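Long-range contacts in aldehyde dehydrogenase (Listeria monocytogenes, PDB 3K9D), which probably oxidises aldehyde or oxo groups of its substrates with NAD or NADP as electron acceptor: residues V332-E341 with L361-E369; A371-E380 with K392-G403. All coordinates share one frame; numbering follows the deposited sequence.

Contact 1 (V332-E341 with L361-E369); sequences VGAKIPYSRE and LSMDILYHE
Val332 and Ile365 bring their CA atoms to 5.9 Å where the loop 332-341 runs up to the last turns of helix 355-368, and Arg340 meets Glu369, the first residue past the helical backbone angles, at the far end of the loop. Val332 fills the helix side. Its CG1 lies anti to the backbone N (chi1 180°), which sets that methyl against the His368 ring, 3.4 Å from Asp364 O and 3.5 Å from His368 ND1, while CG2 makes the apolar contacts, with Leu361 CD1 and, at 3.9 Å, with Ile365 CG1. The His368 ring is held in place by its own helix, ND1 donating to Asp364 O, which lies at the ring edge in plane. Glu369 carries the polar half with an extended chain whose two oxygens take separate donors. OE1 accepts from Arg340 NE at 3.0 Å in a salt bridge that meets its syn side, although the bond is bent (133°) and the guanidinium and carboxylate planes stand 71° apart. OE2 receives Glu341 N from above the carboxylate plane at 2.9 Å, and a water links it to Arg340 NH1. Another water donates to both Ser339 O and Ile365 O. Arg340 NH2 is further bound by Ala334 O and by Gly296 O. Around this junction, Tyr338 packs on helix 281-291 and strand 346-352, Leu361 rests on Tyr350 of that strand, and Ile365 touches Pro223 at the start of strand 223-226.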
loop_
_atom_site.group_PDB
_atom_site.type_symbol
_atom_site.label_atom_id
_atom_site.label_comp_id
_atom_site.label_asym_id
_atom_site.label_seq_id
_atom_site.Cartn_x
_atom_site.Cartn_y
_atom_site.Cartn_z
ATOM N N VAL A 332 -7.224 -12.394 29.415
ATOM C CA VAL A 332 -7.261 -11.886 28.045
ATOM C C VAL A 332 -7.937 -12.962 27.174
ATOM O O VAL A 332 -7.691 -14.146 27.359
ATOM C CB VAL A 332 -5.819 -11.592 27.523
ATOM C CG1 VAL A 332 -5.847 -11.071 26.119
ATOM C CG2 VAL A 332 -5.104 -10.585 28.412
ATOM N N GLY A 333 -8.794 -12.570 26.235
ATOM C CA GLY A 333 -9.417 -13.571 25.361
ATOM C C GLY A 333 -10.745 -13.158 24.765
ATOM O O GLY A 333 -11.382 -12.230 25.257
ATOM N N ALA A 334 -11.168 -13.864 23.711
ATOM C CA ALA A 334 -12.413 -13.535 22.992
ATOM C C ALA A 334 -13.647 -13.583 23.904
ATOM O O ALA A 334 -14.593 -12.809 23.725
ATOM C CB ALA A 334 -12.595 -14.462 21.788
ATOM N N LYS A 335 -13.591 -14.484 24.888
ATOM C CA LYS A 335 -14.635 -14.715 25.894
ATOM C C LYS A 335 -14.527 -13.744 27.080
ATOM O O LYS A 335 -15.271 -13.871 28.064
ATOM C CB LYS A 335 -14.531 -16.144 26.458
ATOM C CG LYS A 335 -14.058 -17.252 25.505
ATOM C CD LYS A 335 -12.579 -17.600 25.716
ATOM C CE LYS A 335 -11.729 -17.284 24.483
ATOM N NZ LYS A 335 -12.025 -18.210 23.341
ATOM N N ILE A 336 -13.586 -12.805 27.000
ATOM C CA ILE A 336 -13.341 -11.814 28.060
ATOM C C ILE A 336 -13.604 -10.396 27.496
ATOM O O ILE A 336 -12.713 -9.769 26.918
ATOM C CB ILE A 336 -11.921 -11.992 28.694
ATOM C CG1 ILE A 336 -11.900 -13.173 29.676
ATOM C CG2 ILE A 336 -11.506 -10.786 29.499
ATOM C CD1 ILE A 336 -11.598 -14.527 29.083
ATOM N N PRO A 337 -14.852 -9.904 27.635
ATOM C CA PRO A 337 -15.273 -8.600 27.079
ATOM C C PRO A 337 -14.423 -7.367 27.473
ATOM O O PRO A 337 -14.248 -6.470 26.648
ATOM C CB PRO A 337 -16.718 -8.453 27.581
ATOM C CG PRO A 337 -16.836 -9.397 28.727
ATOM C CD PRO A 337 -15.977 -10.569 28.318
ATOM N N TYR A 338 -13.883 -7.333 28.689
ATOM C CA TYR A 338 -13.033 -6.194 29.118
ATOM C C TYR A 338 -11.665 -6.109 28.431
ATOM O O TYR A 338 -11.063 -5.025 28.353
ATOM C CB TYR A 338 -12.871 -6.163 30.645
ATOM C CG TYR A 338 -14.179 -5.918 31.342
ATOM C CD1 TYR A 338 -14.919 -4.761 31.079
ATOM C CD2 TYR A 338 -14.696 -6.844 32.244
ATOM C CE1 TYR A 338 -16.141 -4.535 31.705
ATOM C CE2 TYR A 338 -15.923 -6.629 32.863
ATOM C CZ TYR A 338 -16.632 -5.466 32.593
ATOM O OH TYR A 338 -17.846 -5.234 33.209
ATOM N N SER A 339 -11.191 -7.246 27.919
ATOM C CA SER A 339 -9.933 -7.313 27.181
ATOM C C SER A 339 -10.092 -6.916 25.713
ATOM O O SER A 339 -9.147 -7.039 24.931
ATOM C CB SER A 339 -9.330 -8.721 27.275
ATOM O OG SER A 339 -10.055 -9.654 26.474
ATOM N N ARG A 340 -11.277 -6.420 25.353
ATOM C CA ARG A 340 -11.633 -6.105 23.964
ATOM C C ARG A 340 -12.152 -4.670 23.796
ATOM O O ARG A 340 -12.342 -3.937 24.776
ATOM C CB ARG A 340 -12.663 -7.120 23.444
ATOM C CG ARG A 340 -12.205 -8.598 23.548
ATOM C CD ARG A 340 -13.247 -9.571 23.030
ATOM N NE ARG A 340 -13.783 -9.160 21.730
ATOM C CZ ARG A 340 -14.799 -9.764 21.113
ATOM N NH1 ARG A 340 -15.217 -9.326 19.929
ATOM N NH2 ARG A 340 -15.399 -10.805 21.673
ATOM N N GLU A 341 -12.370 -4.267 22.547
ATOM C CA GLU A 341 -12.688 -2.885 22.235
ATOM C C GLU A 341 -14.107 -2.535 22.688
ATOM O O GLU A 341 -15.084 -3.143 22.251
ATOM C CB GLU A 341 -12.468 -2.612 20.747
ATOM C CG GLU A 341 -12.872 -1.221 20.280
ATOM C CD GLU A 341 -13.008 -1.164 18.778
ATOM O OE1 GLU A 341 -13.910 -1.839 18.231
ATOM O OE2 GLU A 341 -12.208 -0.459 18.143
ATOM N N LEU A 361 2.007 -8.527 29.342
ATOM C CA LEU A 361 0.564 -8.450 29.402
ATOM C C LEU A 361 0.034 -7.618 28.242
ATOM O O LEU A 361 -0.911 -8.039 27.576
ATOM C CB LEU A 361 0.089 -7.879 30.744
ATOM C CG LEU A 361 -1.395 -7.535 30.857
ATOM C CD1 LEU A 361 -2.289 -8.758 30.759
ATOM C CD2 LEU A 361 -1.617 -6.830 32.155
ATOM N N SER A 362 0.647 -6.465 27.996
ATOM C CA SER A 362 0.200 -5.564 26.911
ATOM C C SER A 362 0.262 -6.259 25.548
ATOM O O SER A 362 -0.700 -6.198 24.783
ATOM C CB SER A 362 1.023 -4.287 26.872
ATOM O OG SER A 362 0.842 -3.517 28.047
ATOM N N MET A 363 1.373 -6.950 25.276
ATOM C CA MET A 363 1.529 -7.764 24.052
ATOM C C MET A 363 0.442 -8.841 23.929
ATOM O O MET A 363 -0.124 -9.020 22.846
ATOM C CB MET A 363 2.929 -8.408 23.965
ATOM C CG MET A 363 4.083 -7.414 23.851
ATOM S SD MET A 363 5.741 -8.115 23.558
ATOM C CE MET A 363 5.905 -9.236 24.923
ATOM N N ASP A 364 0.131 -9.509 25.043
ATOM C CA ASP A 364 -0.925 -10.550 25.119
ATOM C C ASP A 364 -2.324 -10.003 24.804
ATOM O O ASP A 364 -3.108 -10.643 24.082
ATOM C CB ASP A 364 -0.928 -11.216 26.510
ATOM C CG ASP A 364 -1.533 -12.620 26.499
ATOM O OD1 ASP A 364 -1.652 -13.222 25.413
ATOM O OD2 ASP A 364 -1.876 -13.142 27.585
ATOM N N ILE A 365 -2.621 -8.828 25.356
ATOM C CA ILE A 365 -3.835 -8.066 25.049
ATOM C C ILE A 365 -3.893 -7.781 23.563
ATOM O O ILE A 365 -4.861 -8.157 22.892
ATOM C CB ILE A 365 -3.884 -6.700 25.818
ATOM C CG1 ILE A 365 -4.220 -6.902 27.299
ATOM C CG2 ILE A 365 -4.908 -5.761 25.216
ATOM C CD1 ILE A 365 -3.906 -5.675 28.139
ATOM N N LEU A 366 -2.845 -7.133 23.058
ATOM C CA LEU A 366 -2.803 -6.679 21.676
ATOM C C LEU A 366 -2.849 -7.816 20.668
ATOM O O LEU A 366 -3.560 -7.721 19.673
ATOM C CB LEU A 366 -1.594 -5.768 21.437
ATOM C CG LEU A 366 -1.637 -4.386 22.119
ATOM C CD1 LEU A 366 -0.262 -3.786 22.132
ATOM C CD2 LEU A 366 -2.635 -3.442 21.435
ATOM N N TYR A 367 -2.136 -8.909 20.941
ATOM C CA TYR A 367 -2.114 -10.030 19.984
ATOM C C TYR A 367 -3.461 -10.725 19.832
ATOM O O TYR A 367 -3.780 -11.209 18.751
ATOM C CB TYR A 367 -0.985 -11.020 20.279
ATOM C CG TYR A 367 0.368 -10.533 19.819
ATOM C CD1 TYR A 367 0.554 -10.058 18.520
ATOM C CD2 TYR A 367 1.462 -10.547 20.679
ATOM C CE1 TYR A 367 1.804 -9.604 18.093
ATOM C CE2 TYR A 367 2.707 -10.087 20.270
ATOM C CZ TYR A 367 2.875 -9.625 18.976
ATOM O OH TYR A 367 4.112 -9.177 18.572
ATOM N N HIS A 368 -4.267 -10.737 20.894
ATOM C CA HIS A 368 -5.658 -11.174 20.770
ATOM C C HIS A 368 -6.547 -10.156 20.040
ATOM O O HIS A 368 -7.373 -10.534 19.226
ATOM C CB HIS A 368 -6.259 -11.495 22.127
ATOM C CG HIS A 368 -5.733 -12.758 22.734
ATOM N ND1 HIS A 368 -4.527 -12.817 23.397
ATOM C CD2 HIS A 368 -6.265 -14.000 22.808
ATOM C CE1 HIS A 368 -4.330 -14.047 23.838
ATOM N NE2 HIS A 368 -5.372 -14.784 23.497
ATOM N N GLU A 369 -6.382 -8.876 20.361
ATOM C CA GLU A 369 -7.190 -7.817 19.774
ATOM C C GLU A 369 -6.479 -6.469 19.925
ATOM O O GLU A 369 -6.087 -6.086 21.035
ATOM C CB GLU A 369 -8.591 -7.777 20.415
ATOM C CG GLU A 369 -9.509 -6.714 19.823
ATOM C CD GLU A 369 -10.987 -6.916 20.155
ATOM O OE1 GLU A 369 -11.438 -8.077 20.278
ATOM O OE2 GLU A 369 -11.707 -5.900 20.272
HETATM O O HOH W 1 -7.293 -8.941 24.145
HETATM O O HOH W 2 -14.199 -6.492 19.441
HETATM O O HOH W 3 -13.380 -5.092 17.435
#

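Contact 2 (A371-E380 with K392-G403); sequences AGHTLIIHSE and KPVSRLLVNTPG
Leu375 and Leu397 lie at the middle of a parallel ladder in which strands 374-378 and 396-399 approach to 4.7 Å with their directions 21° apart. Leu375 O takes Leu398 N at 2.9 Å, Leu398 O takes Ile377 N at 2.8 Å, and Ile377 O takes Asn400 N; the bond from Leu375 N to Arg396 O is long and weak. At the entry corner His373 O is gripped twice, by Ser395 N from above its carbonyl plane and by Arg396 N nearly along the C=O axis. Gly372 N donates to Pro393 O at 2.7 Å, and Gly372 O accepts from Ser395 OG. With helix 382-391 between them, the strands form a beta-alpha-beta crossover at the edge, within this chain, of the parallel sheet of the catalytic domain of the aldehyde dehydrogenase fold; residues 396-399 also pair in a parallel ladder with a strand of the second subunit. Leu375 and Leu397 run side by side on one face, CD2 to CD2 3.8 Å, and Ile377 CG2 touches Leu397 CD2 there. On the other face Thr374 CG2 meets Leu398 CD1. Thr374 OG1 shares a hydrogen bond with His373 ND1 at 2.7 Å, either being a possible donor. Arg396 passes its CG 3.3 Å from Thr374 OG1, and its guanidinium is bound by Asn433 OD1 and Gly421 O. Beyond the ladder the Asn400 amide, its CG beside the backbone N (chi1 -64°), spans the backbone of Ser379: OD1 accepts Ser379 N at 3.2 Å and ND2 donates to Ser379 O. One water bridges His378 NE2 and Thr401 O.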
loop_
_atom_site.group_PDB
_atom_site.type_symbol
_atom_site.label_atom_id
_atom_site.label_comp_id
_atom_site.label_asym_id
_atom_site.label_seq_id
_atom_site.Cartn_x
_atom_site.Cartn_y
_atom_site.Cartn_z
ATOM N N ALA A 371 -3.616 -5.345 18.027
ATOM C CA ALA A 371 -2.283 -5.289 17.399
ATOM C C ALA A 371 -2.257 -4.364 16.179
ATOM O O ALA A 371 -3.186 -4.359 15.363
ATOM C CB ALA A 371 -1.802 -6.690 17.009
ATOM N N GLY A 372 -1.216 -3.556 16.076
ATOM C CA GLY A 372 -1.133 -2.600 14.984
ATOM C C GLY A 372 -1.751 -1.237 15.232
ATOM O O GLY A 372 -1.418 -0.294 14.537
ATOM N N HIS A 373 -2.665 -1.114 16.192
ATOM C CA HIS A 373 -3.298 0.180 16.415
ATOM C C HIS A 373 -2.489 1.045 17.406
ATOM O O HIS A 373 -1.439 1.584 17.048
ATOM C CB HIS A 373 -4.780 0.046 16.820
ATOM C CG HIS A 373 -5.629 1.227 16.422
ATOM N ND1 HIS A 373 -5.249 2.532 16.648
ATOM C CD2 HIS A 373 -6.838 1.295 15.817
ATOM C CE1 HIS A 373 -6.169 3.353 16.176
ATOM N NE2 HIS A 373 -7.148 2.628 15.668
ATOM N N THR A 374 -2.974 1.153 18.645
ATOM C CA THR A 374 -2.447 2.101 19.642
ATOM C C THR A 374 -2.151 1.407 20.986
ATOM O O THR A 374 -2.821 0.444 21.345
ATOM C CB THR A 374 -3.478 3.238 19.902
ATOM O OG1 THR A 374 -3.930 3.779 18.664
ATOM C CG2 THR A 374 -2.873 4.367 20.705
ATOM N N LEU A 375 -1.119 1.885 21.682
ATOM C CA LEU A 375 -0.876 1.619 23.095
ATOM C C LEU A 375 -0.426 2.960 23.696
ATOM O O LEU A 375 0.199 3.763 23.020
ATOM C CB LEU A 375 0.191 0.522 23.294
ATOM C CG LEU A 375 0.640 0.167 24.725
ATOM C CD1 LEU A 375 0.924 -1.284 24.889
ATOM C CD2 LEU A 375 1.872 0.968 25.141
ATOM N N ILE A 376 -0.779 3.203 24.954
ATOM C CA ILE A 376 -0.458 4.460 25.634
ATOM C C ILE A 376 0.419 4.129 26.848
ATOM O O ILE A 376 0.218 3.121 27.503
ATOM C CB ILE A 376 -1.747 5.246 26.053
ATOM C CG1 ILE A 376 -2.722 5.421 24.879
ATOM C CG2 ILE A 376 -1.391 6.616 26.664
ATOM C CD1 ILE A 376 -3.831 4.355 24.791
ATOM N N ILE A 377 1.448 4.935 27.097
ATOM C CA ILE A 377 2.274 4.761 28.274
ATOM C C ILE A 377 2.489 6.114 28.967
ATOM O O ILE A 377 2.725 7.140 28.313
ATOM C CB ILE A 377 3.658 4.097 27.941
ATOM C CG1 ILE A 377 4.410 3.736 29.241
ATOM C CG2 ILE A 377 4.487 4.983 27.022
ATOM C CD1 ILE A 377 5.765 3.023 29.064
ATOM N N HIS A 378 2.388 6.097 30.293
ATOM C CA HIS A 378 2.689 7.253 31.110
ATOM C C HIS A 378 3.876 6.884 31.943
ATOM O O HIS A 378 3.834 5.922 32.714
ATOM C CB HIS A 378 1.486 7.654 31.975
ATOM C CG HIS A 378 0.259 7.966 31.177
ATOM N ND1 HIS A 378 -0.067 9.243 30.773
ATOM C CD2 HIS A 378 -0.722 7.161 30.704
ATOM C CE1 HIS A 378 -1.194 9.209 30.086
ATOM N NE2 HIS A 378 -1.603 7.954 30.015
ATOM N N SER A 379 4.944 7.644 31.762
ATOM C CA SER A 379 6.228 7.304 32.332
ATOM C C SER A 379 7.141 8.493 32.193
ATOM O O SER A 379 7.034 9.245 31.224
ATOM C CB SER A 379 6.866 6.129 31.573
ATOM O OG SER A 379 8.053 5.726 32.212
ATOM N N GLU A 380 8.042 8.646 33.159
ATOM C CA GLU A 380 9.152 9.585 33.023
ATOM C C GLU A 380 10.481 8.846 32.811
ATOM O O GLU A 380 11.574 9.426 32.918
ATOM C CB GLU A 380 9.224 10.529 34.228
ATOM C CG GLU A 380 7.954 11.383 34.431
ATOM C CD GLU A 380 7.724 12.385 33.311
ATOM O OE1 GLU A 380 8.719 12.885 32.747
ATOM O OE2 GLU A 380 6.552 12.677 32.991
ATOM N N LYS A 392 6.363 -3.215 21.494
ATOM C CA LYS A 392 4.887 -3.282 21.512
ATOM C C LYS A 392 4.328 -3.305 20.097
ATOM O O LYS A 392 4.641 -2.415 19.299
ATOM C CB LYS A 392 4.272 -2.104 22.293
ATOM C CG LYS A 392 4.707 -1.956 23.772
ATOM C CD LYS A 392 4.196 -3.063 24.675
ATOM C CE LYS A 392 5.245 -4.145 24.901
ATOM N NZ LYS A 392 6.551 -3.716 25.501
ATOM N N PRO A 393 3.491 -4.321 19.773
ATOM C CA PRO A 393 3.041 -4.461 18.378
ATOM C C PRO A 393 1.930 -3.472 17.997
ATOM O O PRO A 393 0.770 -3.857 17.819
ATOM C CB PRO A 393 2.561 -5.913 18.305
ATOM C CG PRO A 393 2.101 -6.235 19.735
ATOM C CD PRO A 393 2.929 -5.361 20.660
ATOM N N VAL A 394 2.293 -2.200 17.891
ATOM C CA VAL A 394 1.357 -1.126 17.520
ATOM C C VAL A 394 1.997 -0.248 16.462
ATOM O O VAL A 394 3.194 -0.334 16.234
ATOM C CB VAL A 394 0.923 -0.228 18.733
ATOM C CG1 VAL A 394 0.136 -1.035 19.766
ATOM C CG2 VAL A 394 2.116 0.483 19.366
ATOM N N SER A 395 1.197 0.598 15.827
ATOM C CA SER A 395 1.714 1.558 14.855
ATOM C C SER A 395 1.874 2.949 15.437
ATOM O O SER A 395 2.632 3.774 14.913
ATOM C CB SER A 395 0.814 1.606 13.633
ATOM O OG SER A 395 0.731 0.315 13.045
ATOM N N ARG A 396 1.151 3.214 16.520
ATOM C CA ARG A 396 1.277 4.490 17.214
ATOM C C ARG A 396 1.381 4.224 18.708
ATOM O O ARG A 396 0.493 3.637 19.307
ATOM C CB ARG A 396 0.131 5.470 16.848
ATOM C CG ARG A 396 -1.277 4.921 17.048
ATOM C CD ARG A 396 -2.375 5.660 16.284
ATOM N NE ARG A 396 -2.134 5.768 14.849
ATOM C CZ ARG A 396 -2.186 4.777 13.952
ATOM N NH1 ARG A 396 -2.467 3.535 14.299
ATOM N NH2 ARG A 396 -1.946 5.048 12.672
ATOM N N LEU A 397 2.494 4.630 19.302
ATOM C CA LEU A 397 2.660 4.486 20.741
ATOM C C LEU A 397 2.706 5.850 21.411
ATOM O O LEU A 397 3.596 6.657 21.186
ATOM C CB LEU A 397 3.896 3.661 21.082
ATOM C CG LEU A 397 3.826 2.817 22.358
ATOM C CD1 LEU A 397 4.852 1.722 22.254
ATOM C CD2 LEU A 397 4.065 3.630 23.601
ATOM N N LEU A 398 1.727 6.094 22.263
ATOM C CA LEU A 398 1.554 7.426 22.812
ATOM C C LEU A 398 2.186 7.568 24.186
ATOM O O LEU A 398 2.028 6.704 25.034
ATOM C CB LEU A 398 0.080 7.792 22.814
ATOM C CG LEU A 398 -0.553 7.568 21.443
ATOM C CD1 LEU A 398 -2.027 7.757 21.557
ATOM C CD2 LEU A 398 0.049 8.465 20.345
ATOM N N VAL A 399 2.946 8.650 24.366
ATOM C CA VAL A 399 3.620 8.914 25.622
ATOM C C VAL A 399 3.062 10.192 26.256
ATOM O O VAL A 399 3.066 11.260 25.628
ATOM C CB VAL A 399 5.161 8.998 25.453
ATOM C CG1 VAL A 399 5.846 9.144 26.808
ATOM C CG2 VAL A 399 5.708 7.754 24.713
ATOM N N ASN A 400 2.579 10.053 27.490
ATOM C CA ASN A 400 2.133 11.178 28.341
ATOM C C ASN A 400 1.093 12.080 27.670
ATOM O O ASN A 400 1.256 13.298 27.604
ATOM C CB ASN A 400 3.338 11.996 28.842
ATOM C CG ASN A 400 4.251 11.197 29.752
ATOM O OD1 ASN A 400 3.820 10.287 30.439
ATOM N ND2 ASN A 400 5.504 11.563 29.788
ATOM N N THR A 401 0.027 11.466 27.175
ATOM C CA THR A 401 -0.956 12.188 26.379
ATOM C C THR A 401 -2.246 11.382 26.460
ATOM O O THR A 401 -2.187 10.187 26.754
ATOM C CB THR A 401 -0.443 12.427 24.890
ATOM O OG1 THR A 401 -1.119 13.553 24.293
ATOM C CG2 THR A 401 -0.573 11.189 24.007
ATOM N N PRO A 402 -3.407 12.037 26.267
ATOM C CA PRO A 402 -4.675 11.308 26.108
ATOM C C PRO A 402 -4.665 10.425 24.855
ATOM O O PRO A 402 -4.290 10.894 23.784
ATOM C CB PRO A 402 -5.717 12.423 25.932
ATOM C CG PRO A 402 -5.036 13.704 26.186
ATOM C CD PRO A 402 -3.582 13.505 26.225
ATOM N N GLY A 403 -5.085 9.168 24.991
ATOM C CA GLY A 403 -5.077 8.199 23.874
ATOM C C GLY A 403 -5.806 8.615 22.605
ATOM O O GLY A 403 -5.236 8.563 21.528
HETATM O O HOH W 4 -3.895 8.657 28.338
#

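Contact 1 closes before contact 2 opens along the chain, and their centres lie about 16 Å apart. Helix 355-368, one side of contact 1, leads directly into strand 374-378, one side of contact 2, and a probable hydrogen bond from Ala371 N to Leu366 O, 2.9 Å long, ties the end of the helix to the chain just before the strand. The helix also packs on both segments of contact 2: Ser362 on Leu375, Met363 on Lys392, and the Tyr367 ring on Pro393. One helix therefore couples the loop between strands 324-328 and 346-352 to the last two strands of the same parallel sheet. That sheet runs on across strand 396-399 into the second subunit, so contact 2 forms part of the dimer interface whereas contact 1 stays within one chain.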